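Local atomic coordinates of beta-1,3-glucosyltransferase (Paecilomyces sp. J18, PDB entry 5JVV), a protein that is named as a glucosyltransferase and is probably a carbohydrate-active enzyme, built as a sandwich of two curved beta sheets, consistent with a jelly-roll fold. Residues Y3-F14 and E290-T298; S72-D82 and P238-F247. All coordinates share one frame; numbering follows the deposited sequence. Where two conformers were deposited one is given.

Contact 1 of 2, residues Y3-F14 and E290-T298; sequences YTLKDSLSGKDF and EINYLKTYT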
loop_
_atom_site.group_PDB
_atom_site.type_symbol
_atom_site.label_atom_id
_atom_site.label_comp_id
_atom_site.label_asym_id
_atom_site.label_seq_id
_atom_site.Cartn_x
_atom_site.Cartn_y
_atom_site.Cartn_z
ATOM N N TYR A 3 2.418 24.704 -1.923
ATOM C CA TYR A 3 3.171 23.744 -1.115
ATOM C C TYR A 3 4.693 23.845 -1.287
ATOM O O TYR A 3 5.183 24.092 -2.389
ATOM C CB TYR A 3 2.727 22.321 -1.477
ATOM C CG TYR A 3 1.338 21.947 -0.996
ATOM C CD1 TYR A 3 0.261 21.892 -1.876
ATOM C CD2 TYR A 3 1.109 21.647 0.333
ATOM C CE1 TYR A 3 -1.009 21.542 -1.432
ATOM C CE2 TYR A 3 -0.150 21.300 0.788
ATOM C CZ TYR A 3 -1.207 21.247 -0.096
ATOM O OH TYR A 3 -2.456 20.901 0.377
ATOM N N THR A 4 5.435 23.646 -0.198
ATOM C CA THR A 4 6.897 23.660 -0.220
ATOM C C THR A 4 7.439 22.233 -0.080
ATOM O O THR A 4 6.933 21.464 0.733
ATOM C CB THR A 4 7.456 24.517 0.939
ATOM O OG1 THR A 4 6.892 25.834 0.882
ATOM C CG2 THR A 4 8.966 24.616 0.859
ATOM N N LEU A 5 8.471 21.890 -0.850
ATOM C CA LEU A 5 9.078 20.558 -0.769
ATOM C C LEU A 5 9.703 20.328 0.602
ATOM O O LEU A 5 10.524 21.124 1.063
ATOM C CB LEU A 5 10.129 20.369 -1.875
ATOM C CG LEU A 5 10.861 19.027 -1.949
ATOM C CD1 LEU A 5 9.943 17.910 -2.455
ATOM C CD2 LEU A 5 12.103 19.138 -2.819
ATOM N N LYS A 6 9.305 19.240 1.249
ATOM C CA LYS A 6 9.815 18.895 2.570
ATOM C C LYS A 6 10.924 17.857 2.421
ATOM O O LYS A 6 12.102 18.168 2.613
ATOM C CB LYS A 6 8.689 18.364 3.465
ATOM C CG LYS A 6 9.115 18.019 4.895
ATOM C CD LYS A 6 7.953 17.441 5.702
ATOM C CE LYS A 6 8.299 17.292 7.184
ATOM N NZ LYS A 6 9.386 16.308 7.417
ATOM N N ASP A 7 10.553 16.631 2.070
ATOM C CA ASP A 7 11.541 15.586 1.811
ATOM C C ASP A 7 11.500 15.131 0.359
ATOM O O ASP A 7 10.423 14.976 -0.223
ATOM C CB ASP A 7 11.288 14.368 2.710
ATOM C CG ASP A 7 11.484 14.672 4.183
ATOM O OD1 ASP A 7 11.584 15.863 4.537
ATOM O OD2 ASP A 7 11.525 13.716 4.988
ATOM N N SER A 8 12.676 14.893 -0.217
ATOM C CA SER A 8 12.772 14.253 -1.518
ATOM C C SER A 8 13.626 13.000 -1.364
ATOM O O SER A 8 14.832 13.088 -1.111
ATOM C CB SER A 8 13.405 15.198 -2.539
ATOM O OG SER A 8 13.562 14.532 -3.771
ATOM N N LEU A 9 13.004 11.837 -1.523
ATOM C CA LEU A 9 13.655 10.571 -1.186
ATOM C C LEU A 9 13.739 9.619 -2.373
ATOM O O LEU A 9 12.724 9.244 -2.947
ATOM C CB LEU A 9 12.889 9.897 -0.049
ATOM C CG LEU A 9 12.786 10.707 1.239
ATOM C CD1 LEU A 9 11.909 9.985 2.245
ATOM C CD2 LEU A 9 14.175 10.949 1.803
ATOM N N SER A 10 14.955 9.231 -2.743
ATOM C CA SER A 10 15.154 8.190 -3.750
ATOM C C SER A 10 16.418 7.417 -3.415
ATOM O O SER A 10 17.262 7.904 -2.658
ATOM C CB SER A 10 15.234 8.775 -5.166
ATOM O OG SER A 10 16.457 9.456 -5.367
ATOM N N GLY A 11 16.541 6.217 -3.973
ATOM C CA GLY A 11 17.747 5.419 -3.825
ATOM C C GLY A 11 18.136 5.158 -2.386
ATOM O O GLY A 11 17.282 4.874 -1.543
ATOM N N LYS A 12 19.430 5.264 -2.098
ATOM C CA LYS A 12 19.927 5.002 -0.746
ATOM C C LYS A 12 19.306 5.940 0.282
ATOM O O LYS A 12 19.039 5.532 1.415
ATOM C CB LYS A 12 21.451 5.130 -0.704
ATOM C CG LYS A 12 22.151 4.307 -1.760
ATOM C CD LYS A 12 23.658 4.540 -1.763
ATOM C CE LYS A 12 24.334 3.865 -0.578
ATOM N NZ LYS A 12 25.699 3.367 -0.936
ATOM N N ASP A 13 19.082 7.193 -0.106
ATOM C CA ASP A 13 18.465 8.165 0.792
ATOM C C ASP A 13 17.063 7.730 1.183
ATOM O O ASP A 13 16.633 7.927 2.319
ATOM C CB ASP A 13 18.409 9.552 0.142
ATOM C CG ASP A 13 19.781 10.165 -0.053
ATOM O OD1 ASP A 13 20.742 9.723 0.610
ATOM O OD2 ASP A 13 19.891 11.107 -0.866
ATOM N N PHE A 14 16.349 7.136 0.232
ATOM C CA PHE A 14 15.030 6.591 0.509
ATOM C C PHE A 14 15.164 5.493 1.560
ATOM O O PHE A 14 14.497 5.531 2.589
ATOM C CB PHE A 14 14.413 6.028 -0.780
ATOM C CG PHE A 14 13.083 5.350 -0.576
ATOM C CD1 PHE A 14 11.894 6.057 -0.715
ATOM C CD2 PHE A 14 13.031 3.993 -0.257
ATOM C CE1 PHE A 14 10.676 5.428 -0.535
ATOM C CE2 PHE A 14 11.824 3.361 -0.068
ATOM C CZ PHE A 14 10.642 4.073 -0.220
ATOM N N GLU A 290 8.905 -1.486 -6.931
ATOM C CA GLU A 290 10.028 -0.717 -7.458
ATOM C C GLU A 290 9.597 0.725 -7.359
ATOM O O GLU A 290 8.675 1.165 -8.051
ATOM C CB GLU A 290 10.393 -1.085 -8.897
ATOM C CG GLU A 290 11.631 -0.321 -9.362
ATOM C CD GLU A 290 12.203 -0.805 -10.681
ATOM O OE1 GLU A 290 11.784 -1.873 -11.175
ATOM O OE2 GLU A 290 13.084 -0.103 -11.224
ATOM N N ILE A 291 10.247 1.454 -6.466
ATOM C CA ILE A 291 9.834 2.814 -6.158
ATOM C C ILE A 291 10.847 3.792 -6.735
ATOM O O ILE A 291 12.032 3.741 -6.406
ATOM C CB ILE A 291 9.708 3.009 -4.632
ATOM C CG1 ILE A 291 8.629 2.073 -4.074
ATOM C CG2 ILE A 291 9.397 4.469 -4.291
ATOM C CD1 ILE A 291 8.800 1.724 -2.597
ATOM N N ASN A 292 10.386 4.674 -7.616
ATOM C CA ASN A 292 11.262 5.699 -8.189
ATOM C C ASN A 292 11.596 6.794 -7.188
ATOM O O ASN A 292 12.767 7.133 -6.989
ATOM C CB ASN A 292 10.628 6.321 -9.433
ATOM C CG ASN A 292 10.827 5.475 -10.659
ATOM O OD1 ASN A 292 11.878 4.852 -10.833
ATOM N ND2 ASN A 292 9.821 5.443 -11.523
ATOM N N TYR A 293 10.570 7.367 -6.571
ATOM C CA TYR A 293 10.816 8.363 -5.536
ATOM C C TYR A 293 9.632 8.563 -4.630
ATOM O O TYR A 293 8.506 8.188 -4.961
ATOM C CB TYR A 293 11.224 9.714 -6.135
ATOM C CG TYR A 293 10.171 10.439 -6.955
ATOM C CD1 TYR A 293 9.133 11.153 -6.347
ATOM C CD2 TYR A 293 10.246 10.451 -8.344
ATOM C CE1 TYR A 293 8.192 11.844 -7.114
ATOM C CE2 TYR A 293 9.318 11.139 -9.109
ATOM C CZ TYR A 293 8.294 11.828 -8.494
ATOM O OH TYR A 293 7.371 12.511 -9.262
ATOM N N LEU A 294 9.911 9.164 -3.478
ATOM C CA LEU A 294 8.872 9.595 -2.556
ATOM C C LEU A 294 9.154 11.047 -2.198
ATOM O O LEU A 294 10.230 11.368 -1.682
ATOM C CB LEU A 294 8.866 8.717 -1.300
ATOM C CG LEU A 294 7.915 9.130 -0.175
ATOM C CD1 LEU A 294 6.484 9.173 -0.678
ATOM C CD2 LEU A 294 8.050 8.177 1.007
ATOM N N LYS A 295 8.208 11.927 -2.497
ATOM C CA LYS A 295 8.362 13.344 -2.175
ATOM C C LYS A 295 7.211 13.827 -1.307
ATOM O O LYS A 295 6.050 13.483 -1.554
ATOM C CB LYS A 295 8.489 14.184 -3.454
ATOM C CG LYS A 295 9.778 13.872 -4.211
ATOM C CD LYS A 295 9.901 14.569 -5.557
ATOM C CE LYS A 295 11.150 14.056 -6.267
ATOM N NZ LYS A 295 11.395 14.720 -7.575
ATOM N N THR A 296 7.526 14.606 -0.272
ATOM C CA THR A 296 6.497 15.157 0.602
ATOM C C THR A 296 6.541 16.679 0.551
ATOM O O THR A 296 7.600 17.270 0.298
ATOM C CB THR A 296 6.678 14.681 2.049
ATOM O OG1 THR A 296 7.966 15.097 2.519
ATOM C CG2 THR A 296 6.584 13.168 2.134
ATOM N N TYR A 297 5.389 17.308 0.769
ATOM C CA TYR A 297 5.270 18.759 0.691
ATOM C C TYR A 297 4.423 19.257 1.850
ATOM O O TYR A 297 3.554 18.542 2.354
ATOM C CB TYR A 297 4.600 19.186 -0.622
ATOM C CG TYR A 297 5.334 18.779 -1.875
ATOM C CD1 TYR A 297 6.132 19.689 -2.559
ATOM C CD2 TYR A 297 5.211 17.494 -2.388
ATOM C CE1 TYR A 297 6.800 19.320 -3.708
ATOM C CE2 TYR A 297 5.876 17.117 -3.533
ATOM C CZ TYR A 297 6.665 18.035 -4.189
ATOM O OH TYR A 297 7.324 17.649 -5.335
ATOM N N THR A 298 4.680 20.491 2.271
ATOM C CA THR A 298 3.892 21.116 3.326
ATOM C C THR A 298 3.351 22.445 2.833
ATOM O O THR A 298 3.884 23.031 1.887
ATOM C CB THR A 298 4.712 21.346 4.606
ATOM O OG1 THR A 298 5.726 22.325 4.358
ATOM C CG2 THR A 298 5.366 20.054 5.067
ATOM O OXT THR A 298 2.367 22.948 3.380
HETATM O O HOH W 1 3.961 25.621 2.158
HETATM O O HOH W 2 14.461 5.581 -5.632
#

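Contact 2 of 2, residues S72-D82 and P238-F247; sequences SVRLESTDKID and PQKLVFDTTF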
loop_
_atom_site.group_PDB
_atom_site.type_symbol
_atom_site.label_atom_id
_atom_site.label_comp_id
_atom_site.label_asym_id
_atom_site.label_seq_id
_atom_site.Cartn_x
_atom_site.Cartn_y
_atom_site.Cartn_z
ATOM N N SER A 72 10.127 -11.151 3.482
ATOM C CA SER A 72 9.692 -9.908 2.879
ATOM C C SER A 72 10.211 -8.785 3.767
ATOM O O SER A 72 10.952 -9.032 4.733
ATOM C CB SER A 72 8.159 -9.885 2.789
ATOM O OG SER A 72 7.681 -8.757 2.058
ATOM N N VAL A 73 9.830 -7.559 3.439
ATOM C CA VAL A 73 10.194 -6.402 4.249
ATOM C C VAL A 73 9.002 -5.477 4.483
ATOM O O VAL A 73 7.998 -5.494 3.739
ATOM C CB VAL A 73 11.363 -5.598 3.631
ATOM C CG1 VAL A 73 12.642 -6.438 3.620
ATOM C CG2 VAL A 73 11.007 -5.102 2.219
ATOM N N ARG A 74 9.109 -4.689 5.549
ATOM C CA ARG A 74 8.099 -3.710 5.896
ATOM C C ARG A 74 8.857 -2.473 6.354
ATOM O O ARG A 74 9.536 -2.487 7.390
ATOM C CB ARG A 74 7.160 -4.257 6.988
ATOM C CG ARG A 74 6.291 -3.201 7.645
ATOM C CD ARG A 74 5.148 -3.814 8.451
ATOM N NE ARG A 74 4.607 -2.863 9.428
ATOM C CZ ARG A 74 3.414 -2.970 10.011
ATOM N NH1 ARG A 74 2.598 -3.959 9.687
ATOM N NH2 ARG A 74 3.027 -2.065 10.902
ATOM N N LEU A 75 8.781 -1.423 5.545
ATOM C CA LEU A 75 9.509 -0.185 5.791
ATOM C C LEU A 75 8.564 0.851 6.388
ATOM O O LEU A 75 7.486 1.079 5.854
ATOM C CB LEU A 75 10.090 0.344 4.480
ATOM C CG LEU A 75 11.420 -0.264 4.026
ATOM C CD1 LEU A 75 11.294 -1.759 3.778
ATOM C CD2 LEU A 75 11.948 0.447 2.780
ATOM N N GLU A 76 8.973 1.459 7.500
ATOM C CA GLU A 76 8.170 2.464 8.188
ATOM C C GLU A 76 9.003 3.735 8.297
ATOM O O GLU A 76 10.124 3.695 8.793
ATOM C CB GLU A 76 7.748 1.965 9.576
ATOM C CG GLU A 76 6.962 0.660 9.535
ATOM C CD GLU A 76 6.583 0.142 10.904
ATOM O OE1 GLU A 76 7.074 0.695 11.912
ATOM O OE2 GLU A 76 5.793 -0.821 10.972
ATOM N N SER A 77 8.476 4.859 7.827
ATOM C CA SER A 77 9.292 6.066 7.765
ATOM C C SER A 77 9.738 6.516 9.154
ATOM O O SER A 77 9.003 6.382 10.125
ATOM C CB SER A 77 8.563 7.203 7.041
ATOM O OG SER A 77 7.422 7.629 7.767
ATOM N N THR A 78 10.964 7.019 9.241
ATOM C CA THR A 78 11.468 7.538 10.506
ATOM C C THR A 78 10.822 8.881 10.830
ATOM O O THR A 78 10.459 9.136 11.978
ATOM C CB THR A 78 12.999 7.641 10.503
ATOM O OG1 THR A 78 13.440 8.307 9.314
ATOM C CG2 THR A 78 13.587 6.253 10.516
ATOM N N ASP A 79 10.660 9.723 9.817
ATOM C CA ASP A 79 9.986 11.004 10.013
ATOM C C ASP A 79 8.502 10.860 9.690
ATOM O O ASP A 79 8.117 10.133 8.771
ATOM C CB ASP A 79 10.620 12.096 9.150
ATOM C CG ASP A 79 12.039 12.432 9.583
ATOM O OD1 ASP A 79 12.377 12.200 10.766
ATOM O OD2 ASP A 79 12.814 12.938 8.742
ATOM N N LYS A 80 7.665 11.556 10.444
ATOM C CA LYS A 80 6.232 11.457 10.233
ATOM C C LYS A 80 5.697 12.593 9.366
ATOM O O LYS A 80 6.302 13.660 9.268
ATOM C CB LYS A 80 5.503 11.436 11.576
ATOM C CG LYS A 80 5.869 10.245 12.448
ATOM C CD LYS A 80 5.157 10.329 13.792
ATOM C CE LYS A 80 5.350 9.051 14.610
ATOM N NZ LYS A 80 4.701 9.171 15.952
ATOM N N ILE A 81 4.555 12.351 8.734
ATOM C CA ILE A 81 3.891 13.358 7.924
ATOM C C ILE A 81 2.675 13.899 8.672
ATOM O O ILE A 81 1.979 13.160 9.368
ATOM C CB ILE A 81 3.454 12.778 6.565
ATOM C CG1 ILE A 81 2.610 11.520 6.773
ATOM C CG2 ILE A 81 4.676 12.455 5.699
ATOM C CD1 ILE A 81 1.620 11.248 5.655
ATOM N N ASP A 82 2.420 15.197 8.540
ATOM C CA ASP A 82 1.269 15.799 9.206
ATOM C C ASP A 82 0.624 16.816 8.288
ATOM O O ASP A 82 1.092 17.956 8.177
ATOM C CB ASP A 82 1.682 16.450 10.522
ATOM C CG ASP A 82 0.490 16.881 11.360
ATOM O OD1 ASP A 82 -0.656 16.507 11.017
ATOM O OD2 ASP A 82 0.704 17.576 12.376
ATOM N N PRO A 238 0.171 12.832 13.455
ATOM C CA PRO A 238 1.230 12.640 12.454
ATOM C C PRO A 238 1.460 11.142 12.189
ATOM O O PRO A 238 1.427 10.339 13.129
ATOM C CB PRO A 238 2.452 13.290 13.114
ATOM C CG PRO A 238 1.859 14.369 13.990
ATOM C CD PRO A 238 0.583 13.770 14.522
ATOM N N GLN A 239 1.640 10.774 10.916
ATOM C CA GLN A 239 1.628 9.369 10.502
ATOM C C GLN A 239 2.983 8.953 9.971
ATOM O O GLN A 239 3.670 9.749 9.348
ATOM C CB GLN A 239 0.619 9.165 9.361
ATOM C CG GLN A 239 -0.824 9.499 9.713
ATOM C CD GLN A 239 -1.465 8.428 10.557
ATOM O OE1 GLN A 239 -1.764 7.334 10.073
ATOM N NE2 GLN A 239 -1.673 8.726 11.843
ATOM N N LYS A 240 3.347 7.699 10.193
ATOM C CA LYS A 240 4.473 7.103 9.483
ATOM C C LYS A 240 3.961 6.540 8.168
ATOM O O LYS A 240 2.867 5.971 8.129
ATOM C CB LYS A 240 5.067 5.963 10.300
ATOM C CG LYS A 240 5.756 6.409 11.572
ATOM C CD LYS A 240 6.282 5.212 12.342
ATOM C CE LYS A 240 5.148 4.301 12.789
ATOM N NZ LYS A 240 5.561 3.401 13.916
ATOM N N LEU A 241 4.750 6.690 7.108
ATOM C CA LEU A 241 4.460 6.044 5.827
ATOM C C LEU A 241 5.028 4.631 5.831
ATOM O O LEU A 241 6.143 4.404 6.313
ATOM C CB LEU A 241 5.075 6.842 4.678
ATOM C CG LEU A 241 4.560 8.275 4.518
ATOM C CD1 LEU A 241 5.327 9.031 3.435
ATOM C CD2 LEU A 241 3.085 8.252 4.198
ATOM N N VAL A 242 4.270 3.683 5.285
ATOM C CA VAL A 242 4.662 2.276 5.326
ATOM C C VAL A 242 4.504 1.625 3.961
ATOM O O VAL A 242 3.480 1.796 3.296
ATOM C CB VAL A 242 3.801 1.473 6.335
ATOM C CG1 VAL A 242 4.304 0.030 6.445
ATOM C CG2 VAL A 242 3.797 2.142 7.712
ATOM N N PHE A 243 5.534 0.895 3.540
ATOM C CA PHE A 243 5.432 0.012 2.389
ATOM C C PHE A 243 5.678 -1.385 2.914
ATOM O O PHE A 243 6.665 -1.622 3.611
ATOM C CB PHE A 243 6.505 0.300 1.324
ATOM C CG PHE A 243 6.288 1.559 0.528
ATOM C CD1 PHE A 243 5.553 1.539 -0.658
ATOM C CD2 PHE A 243 6.844 2.768 0.944
ATOM C CE1 PHE A 243 5.366 2.701 -1.401
ATOM C CE2 PHE A 243 6.663 3.930 0.205
ATOM C CZ PHE A 243 5.919 3.897 -0.968
ATOM N N ASP A 244 4.802 -2.324 2.581
ATOM C CA ASP A 244 5.069 -3.703 2.951
ATOM C C ASP A 244 4.451 -4.661 1.952
ATOM O O ASP A 244 3.635 -4.258 1.116
ATOM C CB ASP A 244 4.599 -3.997 4.392
ATOM C CG ASP A 244 3.093 -4.118 4.512
ATOM O OD1 ASP A 244 2.487 -3.366 5.311
ATOM O OD2 ASP A 244 2.504 -4.984 3.828
ATOM N N THR A 245 4.865 -5.920 2.025
ATOM C CA THR A 245 4.141 -7.013 1.395
ATOM C C THR A 245 4.081 -8.144 2.412
ATOM O O THR A 245 5.120 -8.652 2.842
ATOM C CB THR A 245 4.828 -7.516 0.120
ATOM O OG1 THR A 245 4.990 -6.421 -0.792
ATOM C CG2 THR A 245 3.994 -8.611 -0.555
ATOM N N THR A 246 2.871 -8.507 2.825
ATOM C CA THR A 246 2.687 -9.700 3.646
ATOM C C THR A 246 1.995 -10.773 2.811
ATOM O O THR A 246 1.799 -10.579 1.607
ATOM C CB THR A 246 1.943 -9.380 4.970
ATOM O OG1 THR A 246 1.980 -10.529 5.824
ATOM C CG2 THR A 246 0.485 -8.971 4.725
ATOM N N PHE A 247 1.653 -11.906 3.427
ATOM C CA PHE A 247 1.024 -13.014 2.709
ATOM C C PHE A 247 -0.060 -13.595 3.576
ATOM O O PHE A 247 0.112 -13.667 4.782
ATOM C CB PHE A 247 2.032 -14.130 2.426
ATOM C CG PHE A 247 3.192 -13.702 1.571
ATOM C CD1 PHE A 247 3.074 -13.664 0.188
ATOM C CD2 PHE A 247 4.410 -13.363 2.154
ATOM C CE1 PHE A 247 4.160 -13.280 -0.610
ATOM C CE2 PHE A 247 5.493 -12.975 1.368
ATOM C CZ PHE A 247 5.370 -12.940 -0.012
HETATM O O HOH W 3 8.375 2.560 13.277
HETATM O O HOH W 4 1.981 10.315 15.826
#

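Contact 1 of 2, residues Y3-F14 and E290-T298
Leu5 to Leu9 pair antiparallel with the strand through Glu290–Tyr297, the short axes 4.5 Å apart at closest and 166° between their directions. The N-terminal strand thus closes against the C-terminal one in one sheet of the beta sandwich. A classic beta bulge breaks the ladder where Lys6 and Asp7 both face Thr296. Lys6 N donates to Thr296 O, Thr296 N donates to Asp7 O, and Thr296 OG1 accepts from Asp7 N at 3.0 Å with an N-H...O angle of 147°. With OG1 between its own backbone N and carbonyl carbon (chi1 60°), the hydroxyl is placed beside Asp7. Past the bulge, Leu9 and Leu294 form a hydrogen-bonded pair.

Leu5, Ser8, Lys295 and Tyr297 share one face. Leu5 CD1 lies over the Tyr297 ring, 4.0 Å from its centroid, in a CH-pi contact. Next along, Ser8 OG rests 3.5 Å from Lys295 CE; the lysine runs on, extended, to a salt bridge with Asp212, and its CE also lies over one face of the Tyr293 ring, toward its rim. Leu9 and Leu294 point to the other face, where Phe14, from the helix that follows, brings its edge to Leu294: CE1 is 3.8 Å from Leu294 CB, which lies in the ring plane. Phe14 CZ also meets Ile291 CD1, the two side chains crossing at about a right angle.

At the chain ends the Tyr3 ring presents its edge to the terminal carboxylate, CD2 3.5 Å from Thr298 C, while its hydroxyl reaches Gln189. Two donors grip the carboxylate oxygen Thr298 O: Thr4 N at 2.7 Å, nearly in line with the C-O bond, and a water at 2.6 Å that also bonds to Thr4 OG1.

Contact 2 of 2, residues S72-D82 and P238-F247
The Arg74 guanidinium has the Glu76 carboxylate at its edge, in plane, while Val242 CG1 and Asp244 OD1 approach it obliquely, the Asp244 carboxylate turned 17° from its plane, and Phe21 makes a cation-pi contact. Arg74 and Asp244 lie alongside each other, CB to CB 3.7 Å, both side chains pointing the same way. NE and NH2 of Arg74 both bond to Glu76 OE2, NE at 2.8 Å onto its anti lone pair and NH2 nearly along the C-O axis, which keeps that oxygen close to the guanidinium plane. Asp244 OD1 stands well out of that plane and is near in charge alone; its hydrogen bond comes from Trp105 NE1. Glu76 OE1 extends the network through a long salt bridge to Lys240 NZ (3.7 Å), and a water donates to OE1 and accepts from NZ.

Ser77 N donates to Leu241 O, and its OG, between backbone N and carbonyl carbon (chi1 66°), accepts from Leu241 N at 2.9 Å and donates to Asp79 O, tying the turn to the strand. Beyond the turn Ile81 and Gln239 form a hydrogen-bonded bridge, and Ile81 CD1 meets Leu241 CD2 at 3.6 Å.

Strand 240-247 lies between strands 70-77 and 100-107 in the mixed sheet. Phe243 stacks on Phe104, while Ile81 packs on Met188 and Trp190 of strand 184-190 of the facing sheet.

Contact 1 and contact 2 lie in the two different sheets of the sandwich, their centres about 14 Å apart. In chain order contact 2 is nested inside the loop that contact 1 closes: 3-14 comes first, then 72-82, 238-247 and finally 290-298. The sheets meet face to face through apolar side chains: Leu294 CD2 is 3.7 Å from Leu241 CD1, and Ile291 packs on the ring of Phe243, as does Phe14 from the helix after strand 5-9. The strands at the two ends of the chain thus pair in the sheet that packs against strand 240-247. Contact 2 is buried, its centre about 9 Å from the centre of the chain, against about 16 Å for the partly buried contact 1.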